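Local coordinates for 190aa long hypothetical protein (Pyrococcus horikoshii, PDB 2DDZ) that is of unknown function but forms a hexamer and belongs to the DUF366 family, grouped with the class II aminoacyl-tRNA synthetases in one clan, at residues 1-5 / 176-181; 6-10 / 165-169; 42-46 / 62-66; 74-80 / 127-133; 115-120 / 151-157. All blocks are in the same frame, centred on the assembly; numbering follows the deposited sequence.

Overall arrangement
Followed from the N terminus, the chain first meets its own end: interaction 1 lays residues 1-5 on the last turns of helix 161-184, closing a loop that holds every other contact. Interaction 2, nested inside it, packs strand 5-8 on an earlier part of the same helix. Within that loop, interaction 3 pairs strand 36-45 with the short strand 64-65 and closes before the next contact opens. Interactions 4 and 5 cross: 74-80 pairs with 127-133, while 115-120, lying between them in sequence, reaches forward to 151-157. Interactions 1 and 4 touch, through Arg180 and Ile176 on Trp77; interactions 4 and 5, both using strand 118-128, lie on opposite sides of the chain's centre.

Interaction 1: residues 1-5 / 176-181; sequences MNSME and IEKVRK
The backbone of residues 1-5 is irregular, kinked at Asn2 (phi -44°, psi -123°) and extended from Ser3 on, reaching the start of strand 5-8 at Glu5, and runs along helical residues 176-181 in the opposite sense: Met1 CA lies 5.1 Å from Lys181 CA, and Ser3 CA 6.9 Å from Glu177 CA. Hydrogen bonds from Arg180 N to Ile176 O and from Lys181 N to Glu177 O, both 3.0 Å, keep the helix regular. Arg180, buried with chi1 t, sends its guanidinium back along the helix, and NH2 donates to Ser3 O at 2.9 Å (155°). A long side chain suits this place, since it spans the gap between helix and loop and gives the Ser3 carbonyl a donor. The contact joins an N-terminal lead-in segment to the C-terminal part of helix 161-184. Met4, fully extended with all three chi angles t, lies with CE 3.7 Å from Ile176 CD1; both side chains also pack on Leu73 of strand 68-75. Met1 CE rests 3.9 Å from Arg180 CD, while Met1 N comes within 3.2 Å of Lys181 CG. Glu177, chi1 m, places OE2 3.4 Å from Ser3 CA and 3.5 Å from Met4 N. Asn2, poorly ordered, points its CB away and gives its ND2 to Ser3 O of the third subunit.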
# COMPACT_ATOMS: atom_id res chain seq x y z
N MET E 1 -2.69 -5.55 19.77
CA MET E 1 -4.13 -5.98 19.78
C MET E 1 -4.05 -7.43 20.17
O MET E 1 -2.96 -7.92 20.52
CB MET E 1 -4.76 -5.97 18.37
CG MET E 1 -5.73 -4.86 18.00
SD MET E 1 -6.23 -5.04 16.16
CE MET E 1 -4.79 -6.24 15.52
N ASN E 2 -5.16 -8.14 20.01
CA ASN E 2 -5.28 -9.53 20.40
C ASN E 2 -4.22 -10.64 20.13
O ASN E 2 -3.09 -10.47 20.55
CB ASN E 2 -6.69 -9.96 19.99
CG ASN E 2 -7.72 -8.98 20.50
OD1 ASN E 2 -7.77 -8.66 21.70
ND2 ASN E 2 -8.54 -8.46 19.59
N SER E 3 -4.57 -11.74 19.45
CA SER E 3 -3.61 -12.85 19.30
C SER E 3 -2.96 -13.36 17.98
O SER E 3 -3.02 -12.70 16.93
CB SER E 3 -4.18 -14.06 20.06
OG SER E 3 -4.35 -13.76 21.44
N MET E 4 -2.33 -14.55 18.07
CA MET E 4 -1.62 -15.26 16.97
C MET E 4 -1.62 -16.79 17.22
O MET E 4 -1.79 -17.22 18.36
CB MET E 4 -0.17 -14.77 16.91
CG MET E 4 0.70 -15.43 15.87
SD MET E 4 2.37 -14.77 15.83
CE MET E 4 3.03 -15.90 14.74
N GLU E 5 -1.38 -17.58 16.17
CA GLU E 5 -1.38 -19.07 16.25
C GLU E 5 0.01 -19.71 16.33
O GLU E 5 0.93 -19.29 15.64
CB GLU E 5 -2.07 -19.66 15.03
CG GLU E 5 -3.59 -19.62 15.04
CD GLU E 5 -4.21 -20.72 15.87
OE1 GLU E 5 -3.81 -21.90 15.71
OE2 GLU E 5 -5.10 -20.41 16.68
N ILE E 176 6.38 -10.98 18.37
CA ILE E 176 5.45 -10.54 17.34
C ILE E 176 4.26 -9.79 17.93
O ILE E 176 3.87 -8.74 17.41
CB ILE E 176 4.96 -11.75 16.51
CG1 ILE E 176 6.12 -12.25 15.64
CG2 ILE E 176 3.76 -11.36 15.68
CD1 ILE E 176 5.87 -13.57 14.98
N GLU E 177 3.69 -10.31 19.01
CA GLU E 177 2.54 -9.67 19.65
C GLU E 177 2.86 -8.31 20.25
O GLU E 177 1.98 -7.46 20.34
CB GLU E 177 1.93 -10.61 20.70
CG GLU E 177 1.33 -11.86 20.06
CD GLU E 177 0.60 -12.76 21.04
OE1 GLU E 177 1.18 -13.09 22.10
OE2 GLU E 177 -0.55 -13.14 20.75
N LYS E 178 4.11 -8.10 20.68
CA LYS E 178 4.49 -6.80 21.21
C LYS E 178 4.68 -5.86 20.01
O LYS E 178 4.41 -4.67 20.10
CB LYS E 178 5.77 -6.86 22.04
CG LYS E 178 6.22 -5.47 22.57
CD LYS E 178 5.44 -5.01 23.81
CE LYS E 178 5.84 -3.59 24.25
NZ LYS E 178 7.29 -3.25 24.01
N VAL E 179 5.13 -6.40 18.87
CA VAL E 179 5.31 -5.58 17.67
C VAL E 179 3.96 -5.04 17.21
O VAL E 179 3.86 -3.90 16.71
CB VAL E 179 5.88 -6.38 16.48
CG1 VAL E 179 5.78 -5.53 15.21
CG2 VAL E 179 7.34 -6.76 16.74
N ARG E 180 2.93 -5.87 17.36
CA ARG E 180 1.58 -5.51 16.95
C ARG E 180 0.95 -4.56 17.95
O ARG E 180 0.36 -3.56 17.57
CB ARG E 180 0.70 -6.78 16.82
CG ARG E 180 -0.61 -6.49 16.07
CD ARG E 180 -1.15 -7.66 15.24
NE ARG E 180 -0.22 -8.79 15.09
CZ ARG E 180 -0.50 -10.04 15.46
NH1 ARG E 180 0.39 -11.01 15.29
NH2 ARG E 180 -1.67 -10.32 16.02
N LYS E 181 1.11 -4.86 19.23
CA LYS E 181 0.54 -4.00 20.25
C LYS E 181 1.14 -2.61 20.24
O LYS E 181 0.42 -1.63 20.37
CB LYS E 181 0.68 -4.64 21.64
CG LYS E 181 -0.26 -5.84 21.84
CD LYS E 181 -0.06 -6.52 23.18
CE LYS E 181 -0.88 -7.81 23.26
NZ LYS E 181 -0.60 -8.57 24.51

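Interaction 2: residues 6-10 / 165-169; sequences LLIIK and MERSA
This is a strand-on-helix packing contact, in which edge strand 5-8 of the mixed sheet lies along helix 161-184. The axes of strand 6-8 and helix 165-169 approach to 9.8 Å, about the usual spacing of a helix layered on a sheet, and run nearly antiparallel at 165°. Leu6 accordingly faces Ala169 (CA-CA 7.8 Å) and Ile8 faces Glu166 (7.4 Å). Strand geometry sends Leu6 and Ile8 toward the helix and Leu7 to the other side, where it packs on Phe30 of helix 25-30. Ile8, chi1 and chi2 both m, touches two helix residues: its CD1 lies 3.4 Å from Ala169 CB and its CG2 4.1 Å from Met165 CE. Leu6, chi1 t and chi2 p, adds CD1 at 4.0 Å from the same Ala169 CB. Alanine suits this place, because its small side chain lets two branched residues come close to the helix backbone. Met165, one turn earlier with chi1 m and chi2 t, fills the neighbouring space and also packs on Val39 of strand 36-45. At the exposed border Lys10, nearly extended beyond a chi1 of -45°, brings NZ 2.8 Å from OE1 of Glu166, whose chi1 is t and chi2 p. Apolar packing bordered by an exposed salt bridge is consistent with the layers meeting mainly through hydrophobic contact, the charged pair adding a directional link at the border.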
# COMPACT_ATOMS: atom_id res chain seq x y z
N LEU E 6 0.12 -20.76 17.16
CA LEU E 6 1.38 -21.47 17.34
C LEU E 6 1.19 -22.99 17.30
O LEU E 6 0.25 -23.52 17.87
CB LEU E 6 2.03 -21.09 18.66
CG LEU E 6 3.26 -21.92 19.07
CD1 LEU E 6 4.38 -21.77 18.04
CD2 LEU E 6 3.75 -21.47 20.43
N LEU E 7 2.10 -23.67 16.61
CA LEU E 7 2.05 -25.12 16.50
C LEU E 7 3.45 -25.71 16.52
O LEU E 7 4.25 -25.46 15.63
CB LEU E 7 1.36 -25.55 15.21
CG LEU E 7 1.37 -27.07 14.95
CD1 LEU E 7 0.59 -27.78 16.06
CD2 LEU E 7 0.76 -27.40 13.58
N ILE E 8 3.74 -26.50 17.56
CA ILE E 8 5.03 -27.17 17.68
C ILE E 8 4.77 -28.64 17.38
O ILE E 8 4.02 -29.28 18.11
CB ILE E 8 5.61 -27.08 19.11
CG1 ILE E 8 5.59 -25.64 19.62
CG2 ILE E 8 7.05 -27.58 19.11
CD1 ILE E 8 6.44 -24.70 18.81
N ILE E 9 5.36 -29.17 16.32
CA ILE E 9 5.17 -30.58 15.96
C ILE E 9 6.19 -31.44 16.73
O ILE E 9 7.34 -31.56 16.33
CB ILE E 9 5.32 -30.78 14.44
CG1 ILE E 9 4.26 -29.93 13.73
CG2 ILE E 9 5.15 -32.26 14.07
CD1 ILE E 9 4.42 -29.86 12.24
N LYS E 10 5.71 -32.02 17.83
CA LYS E 10 6.52 -32.84 18.72
C LYS E 10 6.44 -34.37 18.46
O LYS E 10 7.39 -35.10 18.72
CB LYS E 10 6.09 -32.55 20.15
CG LYS E 10 5.94 -31.07 20.43
CD LYS E 10 5.20 -30.77 21.72
CE LYS E 10 5.34 -29.30 22.04
NZ LYS E 10 4.63 -28.91 23.27
N MET E 165 12.92 -25.65 21.55
CA MET E 165 11.80 -25.46 20.63
C MET E 165 10.61 -24.81 21.37
O MET E 165 10.02 -23.84 20.90
CB MET E 165 11.36 -26.82 20.04
CG MET E 165 12.35 -27.46 19.05
SD MET E 165 11.97 -29.08 18.43
CE MET E 165 10.65 -28.73 17.58
N GLU E 166 10.29 -25.35 22.54
CA GLU E 166 9.19 -24.86 23.36
C GLU E 166 9.41 -23.42 23.86
O GLU E 166 8.52 -22.57 23.73
CB GLU E 166 8.99 -25.78 24.58
CG GLU E 166 7.71 -25.57 25.37
CD GLU E 166 6.49 -26.11 24.64
OE1 GLU E 166 6.66 -27.08 23.86
OE2 GLU E 166 5.38 -25.59 24.85
N ARG E 167 10.57 -23.16 24.45
CA ARG E 167 10.84 -21.83 25.00
C ARG E 167 11.05 -20.74 23.97
O ARG E 167 10.61 -19.60 24.17
CB ARG E 167 12.05 -21.87 25.94
CG ARG E 167 12.10 -20.63 26.85
CD ARG E 167 13.34 -20.60 27.73
NE ARG E 167 13.71 -21.94 28.15
CZ ARG E 167 14.70 -22.22 29.00
NH1 ARG E 167 14.96 -23.49 29.31
NH2 ARG E 167 15.41 -21.24 29.54
N SER E 168 11.74 -21.08 22.89
CA SER E 168 12.01 -20.11 21.83
C SER E 168 10.73 -19.80 21.05
O SER E 168 10.52 -18.66 20.64
CB SER E 168 13.12 -20.63 20.90
OG SER E 168 12.73 -21.83 20.26
N ALA E 169 9.86 -20.79 20.87
CA ALA E 169 8.61 -20.56 20.16
C ALA E 169 7.77 -19.51 20.89
O ALA E 169 7.21 -18.60 20.27
CB ALA E 169 7.82 -21.86 20.03

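Interaction 3: residues 42-46 / 62-66; sequences GKCNV and EIKGD
Cys44 and Ile63 supply the apolar face of a short antiparallel pairing: Cys44, chi1 t, holds SG 4.1 Å from CG2 of Ile63, whose chi1 and chi2 are both m. Val46, chi1 t, brings its CG2 to 3.5 Å from Ile63 CB. On the face of Asn45 and Lys64 the chemistry is polar. Asn45, chi1 t, sets OD1 3.0 Å from Lys64 CE, while Lys64, m at chi1 then extended, carries NZ to a weak salt bridge with Glu62 OE1 at 3.4 Å. Lys43, m, t, t and p along its chain, lays CG 3.2 Å from Asp66 O. The strands pair Cys44 with Gly65 as the hydrogen-bonded pair (CA-CA 4.9 Å) and Asn45 with Lys64 as the non-hydrogen-bonded pair (4.5 Å). Cys44 N donates to Gly65 O at 2.9 Å, Gly65 N weakly to Cys44 O at 2.8 Å, the position of that oxygen being less certain, and Val46 N to Ile63 O at 3.1 Å; a water joins Val46 O (2.9 Å) to Ile63 N (3.0 Å). At phi 165° and psi -167°, a CB on Gly42 would jam against the carbonyl O of the preceding residue. This is the C-terminal end of strand 36-45: after the corner at Asp66 the chain enters strand 68-75, which pairs with the same strand, and Cys44 and Ile63 both pack on Ile122 of strand 118-128.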
# COMPACT_ATOMS: atom_id res chain seq x y z
N GLY E 42 13.75 -31.72 11.79
CA GLY E 42 13.96 -32.65 10.70
C GLY E 42 15.18 -32.29 9.88
O GLY E 42 16.00 -31.47 10.30
N LYS E 43 15.29 -32.91 8.71
CA LYS E 43 16.41 -32.68 7.81
C LYS E 43 16.21 -31.39 7.02
O LYS E 43 15.10 -30.88 6.90
CB LYS E 43 16.55 -33.83 6.81
CG LYS E 43 16.81 -35.18 7.44
CD LYS E 43 16.84 -36.27 6.37
CE LYS E 43 17.02 -37.64 7.01
NZ LYS E 43 15.92 -37.94 7.97
N CYS E 44 17.31 -30.88 6.48
CA CYS E 44 17.28 -29.67 5.68
C CYS E 44 18.00 -29.90 4.36
O CYS E 44 19.23 -30.04 4.34
CB CYS E 44 17.94 -28.51 6.43
SG CYS E 44 18.02 -26.98 5.47
N ASN E 45 17.25 -29.98 3.28
CA ASN E 45 17.84 -30.16 1.96
C ASN E 45 16.98 -29.35 1.00
O ASN E 45 15.99 -29.83 0.44
CB ASN E 45 17.86 -31.64 1.58
CG ASN E 45 18.58 -31.88 0.26
OD1 ASN E 45 19.46 -31.11 -0.13
ND2 ASN E 45 18.21 -32.96 -0.42
N VAL E 46 17.38 -28.09 0.82
CA VAL E 46 16.63 -27.16 -0.02
C VAL E 46 16.79 -27.36 -1.50
O VAL E 46 17.89 -27.27 -2.03
CB VAL E 46 17.01 -25.69 0.29
CG1 VAL E 46 16.11 -24.74 -0.50
CG2 VAL E 46 16.89 -25.41 1.78
N GLU E 62 24.81 -25.08 -1.28
CA GLU E 62 23.99 -26.22 -0.91
C GLU E 62 23.45 -25.83 0.43
O GLU E 62 24.21 -25.37 1.28
CB GLU E 62 24.81 -27.49 -0.71
CG GLU E 62 25.53 -28.05 -1.91
CD GLU E 62 26.23 -29.35 -1.58
OE1 GLU E 62 25.53 -30.38 -1.39
OE2 GLU E 62 27.48 -29.35 -1.49
N ILE E 63 22.16 -25.98 0.64
CA ILE E 63 21.59 -25.67 1.94
C ILE E 63 21.17 -27.03 2.50
O ILE E 63 20.07 -27.51 2.24
CB ILE E 63 20.35 -24.74 1.83
CG1 ILE E 63 20.68 -23.53 0.96
CG2 ILE E 63 19.97 -24.22 3.20
CD1 ILE E 63 21.79 -22.66 1.52
N LYS E 64 22.08 -27.66 3.25
CA LYS E 64 21.82 -28.98 3.82
C LYS E 64 22.19 -29.16 5.29
O LYS E 64 23.02 -28.44 5.85
CB LYS E 64 22.55 -30.06 3.02
CG LYS E 64 22.04 -30.29 1.61
CD LYS E 64 22.85 -31.40 0.95
CE LYS E 64 22.37 -31.68 -0.47
NZ LYS E 64 23.15 -32.78 -1.10
N GLY E 65 21.57 -30.17 5.89
CA GLY E 65 21.80 -30.51 7.28
C GLY E 65 20.98 -31.76 7.51
O GLY E 65 19.99 -31.97 6.80
N ASP E 66 21.38 -32.60 8.46
CA ASP E 66 20.60 -33.81 8.71
C ASP E 66 19.64 -33.63 9.87
O ASP E 66 18.66 -34.37 9.98
CB ASP E 66 21.53 -35.01 8.99
CG ASP E 66 22.30 -35.46 7.76
OD1 ASP E 66 21.68 -35.65 6.68
OD2 ASP E 66 23.54 -35.63 7.86
O HOH W 1 20.72 -27.57 -1.50

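Interaction 4: residues 74-80 / 127-133; sequences ELFWHPD and VSPVSIK
An antiparallel strand pairing in the mixed sheet continues here into a loop folded over a tight turn. Leu75 and Ile132 form the hydrogen-bonded pair, Leu75 N to Ile132 O at 3.0 Å and Ile132 N to Leu75 O at 2.8 Å; Glu74 and Lys133 form the preceding, non-hydrogen-bonded pair (CA-CA 4.8 Å). Past Leu75, inverse gamma turns centred on Phe76 and Pro79 curl residues 76-80 round the end of Ile132. That side chain, chi1 m and chi2 p, is the bump: its CD1 enters the hollow of the loop, 3.0 Å from His78 O, 3.5 Å from Pro79 CA and 4.1 Å from Trp77 CB. Conversely, the compact ring of Pro79 sits on the turn 128-131, with CB 3.4 Å from Ser128 O and CG 3.5 Å from Ser131 N, while Val127 CG1 lies 3.7 Å from Pro79 C. Ser128 OG accepts from Val130 N at 3.2 Å, an ST turn that suits a small hydroxyl residue. Guanidine touches Pro129, and Asp80 N-caps helix 81-100 through Leu82 N. The ring of His78, poorly ordered, meets that of His78 of the second subunit at the interface. On the face of Glu74 and Lys133, Glu74 OE2 accepts from Ser131 OG at 2.8 Å, and Ser131 CB, over the Phe76 ring, makes a CH-pi contact 4.2 Å from its centroid, 25° off the normal.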
# COMPACT_ATOMS: atom_id res chain seq x y z
N GLU E 74 4.31 -17.04 9.05
CA GLU E 74 3.49 -16.42 8.02
C GLU E 74 2.62 -15.34 8.65
O GLU E 74 1.91 -15.57 9.62
CB GLU E 74 2.61 -17.43 7.28
CG GLU E 74 1.91 -16.80 6.05
CD GLU E 74 1.46 -17.84 5.03
OE1 GLU E 74 1.16 -18.98 5.42
OE2 GLU E 74 1.37 -17.51 3.82
N LEU E 75 2.72 -14.14 8.10
CA LEU E 75 1.97 -13.00 8.59
C LEU E 75 1.22 -12.33 7.45
O LEU E 75 1.80 -11.89 6.45
CB LEU E 75 2.92 -11.99 9.25
CG LEU E 75 3.70 -12.50 10.46
CD1 LEU E 75 4.55 -11.40 11.03
CD2 LEU E 75 2.72 -13.01 11.51
N PHE E 76 -0.09 -12.25 7.61
CA PHE E 76 -0.92 -11.65 6.61
C PHE E 76 -1.02 -10.15 6.85
O PHE E 76 -2.05 -9.61 7.25
CB PHE E 76 -2.29 -12.32 6.61
CG PHE E 76 -2.23 -13.77 6.23
CD1 PHE E 76 -1.90 -14.74 7.18
CD2 PHE E 76 -2.44 -14.16 4.91
CE1 PHE E 76 -1.79 -16.09 6.81
CE2 PHE E 76 -2.33 -15.51 4.53
CZ PHE E 76 -2.00 -16.47 5.48
N TRP E 77 0.10 -9.49 6.63
CA TRP E 77 0.23 -8.06 6.79
C TRP E 77 0.50 -7.56 5.39
O TRP E 77 0.39 -8.33 4.44
CB TRP E 77 1.42 -7.75 7.69
CG TRP E 77 1.29 -8.35 9.06
CD1 TRP E 77 0.22 -9.05 9.56
CD2 TRP E 77 2.23 -8.24 10.14
NE1 TRP E 77 0.44 -9.38 10.87
CE2 TRP E 77 1.67 -8.90 11.25
CE3 TRP E 77 3.50 -7.65 10.27
CZ2 TRP E 77 2.32 -8.98 12.49
CZ3 TRP E 77 4.15 -7.74 11.49
CH2 TRP E 77 3.56 -8.40 12.58
N HIS E 78 0.84 -6.29 5.25
CA HIS E 78 1.13 -5.77 3.92
C HIS E 78 2.37 -6.54 3.45
O HIS E 78 3.39 -6.55 4.13
CB HIS E 78 1.45 -4.28 3.97
CG HIS E 78 1.56 -3.65 2.61
ND1 HIS E 78 2.28 -2.50 2.37
CD2 HIS E 78 1.02 -4.01 1.42
CE1 HIS E 78 2.19 -2.18 1.09
NE2 HIS E 78 1.42 -3.08 0.50
N PRO E 79 2.30 -7.20 2.28
CA PRO E 79 3.46 -7.95 1.78
C PRO E 79 4.61 -7.04 1.35
O PRO E 79 4.95 -6.97 0.17
CB PRO E 79 2.88 -8.75 0.61
CG PRO E 79 1.43 -8.91 0.99
CD PRO E 79 1.11 -7.51 1.48
N ASP E 80 5.21 -6.37 2.32
CA ASP E 80 6.31 -5.44 2.10
C ASP E 80 7.67 -6.11 2.38
O ASP E 80 7.90 -6.58 3.49
CB ASP E 80 6.12 -4.25 3.04
CG ASP E 80 7.09 -3.14 2.79
OD1 ASP E 80 8.12 -3.38 2.12
OD2 ASP E 80 6.83 -2.02 3.27
N VAL E 127 8.27 -12.36 0.61
CA VAL E 127 6.84 -12.15 0.57
C VAL E 127 6.22 -12.93 -0.57
O VAL E 127 6.93 -13.39 -1.49
CB VAL E 127 6.45 -10.65 0.36
CG1 VAL E 127 7.11 -9.77 1.41
CG2 VAL E 127 6.84 -10.21 -1.04
N SER E 128 4.90 -13.05 -0.49
CA SER E 128 4.09 -13.71 -1.51
C SER E 128 3.06 -12.62 -1.85
O SER E 128 3.00 -11.60 -1.17
CB SER E 128 3.36 -14.93 -0.92
OG SER E 128 2.33 -14.52 -0.05
N PRO E 129 2.25 -12.82 -2.89
CA PRO E 129 1.30 -11.75 -3.19
C PRO E 129 0.37 -11.41 -2.02
O PRO E 129 -0.15 -10.30 -1.96
CB PRO E 129 0.53 -12.30 -4.39
CG PRO E 129 1.57 -13.16 -5.08
CD PRO E 129 2.20 -13.88 -3.92
N VAL E 130 0.18 -12.33 -1.07
CA VAL E 130 -0.73 -12.07 0.05
C VAL E 130 -0.17 -12.18 1.47
O VAL E 130 -0.93 -12.12 2.43
CB VAL E 130 -1.94 -13.01 0.00
CG1 VAL E 130 -2.57 -12.97 -1.37
CG2 VAL E 130 -1.51 -14.42 0.38
N SER E 131 1.14 -12.36 1.62
CA SER E 131 1.66 -12.49 2.97
C SER E 131 3.18 -12.41 3.09
O SER E 131 3.91 -12.43 2.09
CB SER E 131 1.20 -13.83 3.55
OG SER E 131 1.91 -14.89 2.93
N ILE E 132 3.64 -12.32 4.33
CA ILE E 132 5.06 -12.27 4.66
C ILE E 132 5.41 -13.70 5.08
O ILE E 132 4.67 -14.31 5.86
CB ILE E 132 5.36 -11.34 5.85
CG1 ILE E 132 5.36 -9.87 5.41
CG2 ILE E 132 6.69 -11.70 6.48
CD1 ILE E 132 4.02 -9.40 4.91
N LYS E 133 6.53 -14.21 4.58
CA LYS E 133 6.97 -15.56 4.89
C LYS E 133 8.41 -15.58 5.34
O LYS E 133 9.30 -15.12 4.63
CB LYS E 133 6.82 -16.47 3.66
CG LYS E 133 5.40 -16.93 3.44
CD LYS E 133 4.89 -17.67 4.67
CE LYS E 133 5.69 -18.95 4.96
NZ LYS E 133 5.05 -20.19 4.42
O HOH W 2 2.57 -20.96 6.38
O HOH W 3 -2.27 -9.39 3.32

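Interaction 5: residues 115-120 / 151-157; sequences VNGRKL and AIGLEEL
Arg118 lays one face of its guanidinium over Ile152, with NH1 3.8 Å from CG1, and uses its donors on two partners. NH1 donates to Glu156 OE2 at 2.7 Å and NH2 to Glu156 OE1 at 3.0 Å, a two-pronged salt bridge, while NH2 also reaches Ala151 O at 2.9 Å. Arginine fits because a planar, many-donor group can cover an aliphatic side chain and still pair with charge; its chi1 m, chi2 t, chi3 p set brings it there, and Glu156 meets it with chi1 and chi2 t. The backbones join at one bridge, Lys119 with Ala151 (CA-CA 4.6 Å), where Ile152 N donates to Lys119 O at 3.1 Å. Before it, a type I' turn from Val115 to Arg118 reverses the chain, closed by Val115 N to Arg118 O at 2.9 Å and Arg118 N to Val115 O at 3.0 Å; positive phi at Asn116 and Gly117 suits asparagine and glycine. Around Ile152 an apolar cluster forms: Leu120 CB is 3.8 Å from Ile152 CG2, Val115 CG1 3.8 Å from Leu157 CD2, and Leu120 CD1 (chi1 t, chi2 p) 4.3 Å from Leu154 CD2. The turn is the tip of the beta hairpin of strands 112-115 and 118-128, and segment 151-157 lies against it on the way from strand 131-139 to helix 161-184, with Val115 and Leu157 both packing on Ile104.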
# COMPACT_ATOMS: atom_id res chain seq x y z
N VAL E 115 28.35 -18.35 17.22
CA VAL E 115 28.84 -18.70 18.54
C VAL E 115 30.30 -19.10 18.35
O VAL E 115 30.59 -20.06 17.63
CB VAL E 115 28.06 -19.89 19.15
CG1 VAL E 115 28.65 -20.25 20.50
CG2 VAL E 115 26.58 -19.52 19.30
N ASN E 116 31.20 -18.36 18.97
CA ASN E 116 32.63 -18.63 18.84
C ASN E 116 33.02 -18.70 17.38
O ASN E 116 33.63 -19.67 16.93
CB ASN E 116 33.00 -19.95 19.54
CG ASN E 116 32.74 -19.91 21.03
OD1 ASN E 116 33.00 -18.90 21.69
ND2 ASN E 116 32.25 -21.02 21.58
N GLY E 117 32.65 -17.66 16.63
CA GLY E 117 32.98 -17.59 15.22
C GLY E 117 32.37 -18.64 14.30
O GLY E 117 32.66 -18.66 13.11
N ARG E 118 31.50 -19.49 14.85
CA ARG E 118 30.86 -20.56 14.07
C ARG E 118 29.36 -20.30 13.85
O ARG E 118 28.65 -19.89 14.78
CB ARG E 118 31.10 -21.88 14.80
CG ARG E 118 32.58 -22.17 15.01
CD ARG E 118 32.81 -23.30 16.00
NE ARG E 118 32.31 -24.57 15.50
CZ ARG E 118 32.06 -25.63 16.28
NH1 ARG E 118 32.28 -25.55 17.59
NH2 ARG E 118 31.60 -26.75 15.75
N LYS E 119 28.88 -20.54 12.63
CA LYS E 119 27.47 -20.29 12.30
C LYS E 119 26.51 -21.38 12.77
O LYS E 119 26.64 -22.55 12.41
CB LYS E 119 27.30 -20.08 10.79
CG LYS E 119 25.97 -19.41 10.41
CD LYS E 119 25.96 -18.90 8.97
CE LYS E 119 26.05 -20.04 7.96
NZ LYS E 119 24.92 -21.01 8.09
N LEU E 120 25.53 -20.96 13.56
CA LEU E 120 24.52 -21.86 14.11
C LEU E 120 23.24 -21.95 13.28
O LEU E 120 22.58 -22.99 13.27
CB LEU E 120 24.13 -21.38 15.51
CG LEU E 120 22.93 -22.00 16.23
CD1 LEU E 120 23.27 -23.43 16.69
CD2 LEU E 120 22.55 -21.14 17.44
N ALA E 151 30.35 -24.62 11.15
CA ALA E 151 29.02 -24.64 11.78
C ALA E 151 29.02 -25.23 13.18
O ALA E 151 29.88 -26.04 13.53
CB ALA E 151 28.04 -25.40 10.90
N ILE E 152 28.04 -24.82 13.96
CA ILE E 152 27.90 -25.29 15.33
C ILE E 152 26.42 -25.65 15.53
O ILE E 152 25.54 -25.01 14.96
CB ILE E 152 28.39 -24.18 16.31
CG1 ILE E 152 28.57 -24.74 17.72
CG2 ILE E 152 27.40 -23.02 16.34
CD1 ILE E 152 27.27 -25.01 18.41
N GLY E 153 26.16 -26.70 16.31
CA GLY E 153 24.80 -27.15 16.56
C GLY E 153 24.35 -26.95 18.01
O GLY E 153 25.16 -26.60 18.87
N LEU E 154 23.07 -27.18 18.28
CA LEU E 154 22.54 -27.01 19.63
C LEU E 154 23.10 -28.04 20.61
O LEU E 154 23.35 -27.73 21.78
CB LEU E 154 21.01 -27.09 19.62
CG LEU E 154 20.24 -25.94 18.95
CD1 LEU E 154 18.77 -26.30 18.89
CD2 LEU E 154 20.45 -24.64 19.73
N GLU E 155 23.31 -29.26 20.14
CA GLU E 155 23.86 -30.31 20.99
C GLU E 155 25.22 -29.92 21.57
O GLU E 155 25.40 -29.92 22.78
CB GLU E 155 23.97 -31.62 20.19
CG GLU E 155 22.66 -32.40 20.17
CD GLU E 155 22.72 -33.58 19.24
OE1 GLU E 155 23.84 -34.07 18.99
OE2 GLU E 155 21.64 -34.03 18.77
N GLU E 156 26.17 -29.55 20.70
CA GLU E 156 27.49 -29.14 21.16
C GLU E 156 27.40 -28.01 22.19
O GLU E 156 28.29 -27.84 23.02
CB GLU E 156 28.34 -28.68 19.97
CG GLU E 156 29.77 -28.31 20.36
CD GLU E 156 30.66 -27.97 19.18
OE1 GLU E 156 30.25 -28.20 18.02
OE2 GLU E 156 31.78 -27.48 19.42
N LEU E 157 26.32 -27.23 22.14
CA LEU E 157 26.15 -26.13 23.09
C LEU E 157 25.48 -26.64 24.37
O LEU E 157 25.27 -25.89 25.32
CB LEU E 157 25.31 -25.01 22.48
CG LEU E 157 25.83 -24.28 21.24
CD1 LEU E 157 24.77 -23.29 20.78
CD2 LEU E 157 27.15 -23.55 21.53